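Local coordinates for protein separin (PDB 5U1T) that acts as a caspase-like cysteine protease that cleaves the cohesin subunit MCD1/SCC1 at anaphase onset, triggering chromosome segregation, at residues I962-P967 against L1053-S1058. Sequence-based numbering, arbitrary orientation.
Sequences IPSSLP and LSNITS
The carboxamide of Asn1055 turns one face to Ser964, whose hydroxyl stands above the plane, displaced to the oxygen end: OG lies 3.5 Å from OD1 of Asn1055, a polar contact without a hydrogen bond. At the other end of the amide, ND2 donates to the carbonyls of Thr1051, one turn back in the helix, and Gly961, just ahead of 962-967. With chi1 at -81°, CG lies beside its own backbone N, and from there the amide reaches both carbonyls. The puckered Pro967 ring has its CA-CB edge approached obliquely by Ser1058, with CB of Pro967 4.0 Å from OG.

At the strand end of its segment, Ile962 extends CG1 away from its backbone N (chi1 176°), carrying CD1 onto CB of Ser1054 at 3.5 Å. The Ser1054 hydroxyl, which also borders that methyl, is hydrogen-bonded to the carbonyls of Leu1050 and Thr1051 in its helix.

The pairing illustrates how the C-terminal end of helix 1036-1054 meets the loop leaving edge strand 960-962, paired with strand 1157-1163. No hydrogen bond joins the two segments: they meet through van der Waals contact and one long polar approach, while the Asn1055 amide supplies a directional link to Gly961.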
ATOM      1  N   ILE A 962      -2.276 -55.069  -2.490  1.00 45.77           N
ATOM      2  CA  ILE A 962      -1.615 -54.953  -3.768  1.00 49.74           C
ATOM      3  C   ILE A 962      -0.165 -55.335  -3.584  1.00 52.42           C
ATOM      4  O   ILE A 962       0.410 -55.030  -2.583  1.00 53.35           O
ATOM      5  CB  ILE A 962      -1.769 -53.521  -4.304  1.00 53.03           C
ATOM      6  CG1 ILE A 962      -1.011 -53.303  -5.582  1.00 53.34           C
ATOM      7  CG2 ILE A 962      -1.324 -52.511  -3.290  1.00 57.71           C
ATOM      8  CD1 ILE A 962      -1.742 -52.388  -6.517  1.00 57.98           C
ATOM      9  N   PRO A 963       0.447 -55.999  -4.543  1.00 56.64           N
ATOM     10  CA  PRO A 963      -0.154 -57.050  -5.341  1.00 54.54           C
ATOM     11  C   PRO A 963      -0.695 -58.184  -4.530  1.00 55.15           C
ATOM     12  O   PRO A 963      -0.083 -58.673  -3.617  1.00 58.92           O
ATOM     13  CB  PRO A 963       1.027 -57.554  -6.129  1.00 51.38           C
ATOM     14  CG  PRO A 963       2.154 -57.403  -5.195  1.00 53.62           C
ATOM     15  CD  PRO A 963       1.866 -56.242  -4.313  1.00 50.30           C
ATOM     16  N   SER A 964      -1.868 -58.617  -4.902  1.00 50.32           N
ATOM     17  CA  SER A 964      -2.518 -59.680  -4.205  1.00 57.88           C
ATOM     18  C   SER A 964      -2.709 -60.873  -5.123  1.00 54.74           C
ATOM     19  O   SER A 964      -2.700 -61.992  -4.683  1.00 57.18           O
ATOM     20  CB  SER A 964      -3.851 -59.174  -3.696  1.00 58.59           C
ATOM     21  OG  SER A 964      -4.590 -58.682  -4.783  1.00 58.54           O
ATOM     22  N   SER A 965      -2.859 -60.610  -6.404  1.00 51.21           N
ATOM     23  CA  SER A 965      -3.077 -61.625  -7.389  1.00 51.00           C
ATOM     24  C   SER A 965      -1.986 -61.576  -8.441  1.00 61.17           C
ATOM     25  O   SER A 965      -1.502 -60.533  -8.793  1.00 68.64           O
ATOM     26  CB  SER A 965      -4.459 -61.453  -7.993  1.00 49.43           C
ATOM     27  OG  SER A 965      -4.741 -62.384  -9.005  1.00 67.32           O
ATOM     28  N   LEU A 966      -1.619 -62.735  -8.946  1.00 67.07           N
ATOM     29  CA  LEU A 966      -0.722 -62.845 -10.073  1.00 70.20           C
ATOM     30  C   LEU A 966      -1.455 -62.667 -11.372  1.00 73.21           C
ATOM     31  O   LEU A 966      -2.494 -63.243 -11.583  1.00 74.26           O
ATOM     32  CB  LEU A 966      -0.065 -64.213 -10.072  1.00 72.78           C
ATOM     33  CG  LEU A 966       1.137 -64.379  -9.165  1.00 69.45           C
ATOM     34  CD1 LEU A 966       1.475 -65.837  -8.985  1.00 55.95           C
ATOM     35  CD2 LEU A 966       2.301 -63.655  -9.792  1.00 72.32           C
ATOM     36  N   PRO A 967      -0.890 -61.894 -12.268  1.00 75.45           N
ATOM     37  CA  PRO A 967      -1.531 -61.642 -13.547  1.00 78.13           C
ATOM     38  C   PRO A 967      -1.321 -62.761 -14.531  1.00 85.94           C
ATOM     39  O   PRO A 967      -0.642 -63.720 -14.240  1.00 88.90           O
ATOM     40  CB  PRO A 967      -0.812 -60.411 -14.035  1.00 76.50           C
ATOM     41  CG  PRO A 967       0.541 -60.549 -13.477  1.00 78.53           C
ATOM     42  CD  PRO A 967       0.385 -61.184 -12.145  1.00 76.35           C
ATOM     43  N   LEU A1053      -7.998 -50.779  -8.991  1.00 54.18           N
ATOM     44  CA  LEU A1053      -7.729 -51.305 -10.323  1.00 55.24           C
ATOM     45  C   LEU A1053      -7.111 -52.704 -10.317  1.00 52.62           C
ATOM     46  O   LEU A1053      -7.526 -53.567 -11.090  1.00 55.40           O
ATOM     47  CB  LEU A1053      -6.822 -50.348 -11.089  1.00 50.94           C
ATOM     48  CG  LEU A1053      -7.566 -49.604 -12.181  1.00 55.44           C
ATOM     49  CD1 LEU A1053      -6.716 -48.459 -12.686  1.00 57.59           C
ATOM     50  CD2 LEU A1053      -7.896 -50.547 -13.303  1.00 53.11           C
ATOM     51  N   SER A1054      -6.126 -52.914  -9.451  1.00 51.60           N
ATOM     52  CA  SER A1054      -5.349 -54.145  -9.447  1.00 55.07           C
ATOM     53  C   SER A1054      -6.114 -55.320  -8.859  1.00 54.02           C
ATOM     54  O   SER A1054      -5.819 -56.466  -9.169  1.00 51.95           O
ATOM     55  CB  SER A1054      -4.084 -53.948  -8.661  1.00 52.28           C
ATOM     56  OG  SER A1054      -4.458 -53.398  -7.419  1.00 55.88           O
ATOM     57  N   ASN A1055      -7.087 -55.025  -8.006  1.00 51.55           N
ATOM     58  CA  ASN A1055      -7.946 -56.057  -7.463  1.00 50.23           C
ATOM     59  C   ASN A1055      -9.079 -56.459  -8.413  1.00 51.88           C
ATOM     60  O   ASN A1055      -9.816 -57.398  -8.137  1.00 53.11           O
ATOM     61  CB  ASN A1055      -8.528 -55.595  -6.131  1.00 52.60           C
ATOM     62  CG  ASN A1055      -7.570 -55.784  -4.991  1.00 50.39           C
ATOM     63  OD1 ASN A1055      -7.546 -56.836  -4.360  1.00 59.90           O
ATOM     64  ND2 ASN A1055      -6.758 -54.773  -4.722  1.00 52.66           N
ATOM     65  N   ILE A1056      -9.168 -55.766  -9.550  1.00 58.91           N
ATOM     66  CA  ILE A1056     -10.326 -55.796 -10.458  1.00 52.97           C
ATOM     67  C   ILE A1056      -9.929 -56.263 -11.864  1.00 52.63           C
ATOM     68  O   ILE A1056     -10.741 -56.817 -12.609  1.00 54.44           O
ATOM     69  CB  ILE A1056     -10.981 -54.377 -10.472  1.00 58.32           C
ATOM     70  CG1 ILE A1056     -11.990 -54.260  -9.326  1.00 59.73           C
ATOM     71  CG2 ILE A1056     -11.560 -53.947 -11.822  1.00 53.54           C
ATOM     72  CD1 ILE A1056     -12.849 -55.434  -9.166  1.00 49.94           C
ATOM     73  N   THR A1057      -8.661 -56.065 -12.208  1.00 52.49           N
ATOM     74  CA  THR A1057      -8.131 -56.408 -13.524  1.00 50.82           C
ATOM     75  C   THR A1057      -6.618 -56.515 -13.383  1.00 58.96           C
ATOM     76  O   THR A1057      -6.082 -56.339 -12.290  1.00 60.99           O
ATOM     77  CB  THR A1057      -8.533 -55.361 -14.606  1.00 57.29           C
ATOM     78  OG1 THR A1057      -7.905 -55.660 -15.855  1.00 54.44           O
ATOM     79  CG2 THR A1057      -8.134 -53.964 -14.185  1.00 59.67           C
ATOM     80  N   SER A1058      -5.937 -56.852 -14.465  1.00 64.50           N
ATOM     81  CA  SER A1058      -4.483 -56.863 -14.472  1.00 66.21           C
ATOM     82  C   SER A1058      -4.011 -55.661 -15.276  1.00 77.38           C
ATOM     83  O   SER A1058      -4.515 -55.390 -16.375  1.00 76.30           O
ATOM     84  CB  SER A1058      -3.959 -58.160 -15.054  1.00 62.50           C
ATOM     85  OG  SER A1058      -4.617 -59.257 -14.439  1.00 81.98           O
TER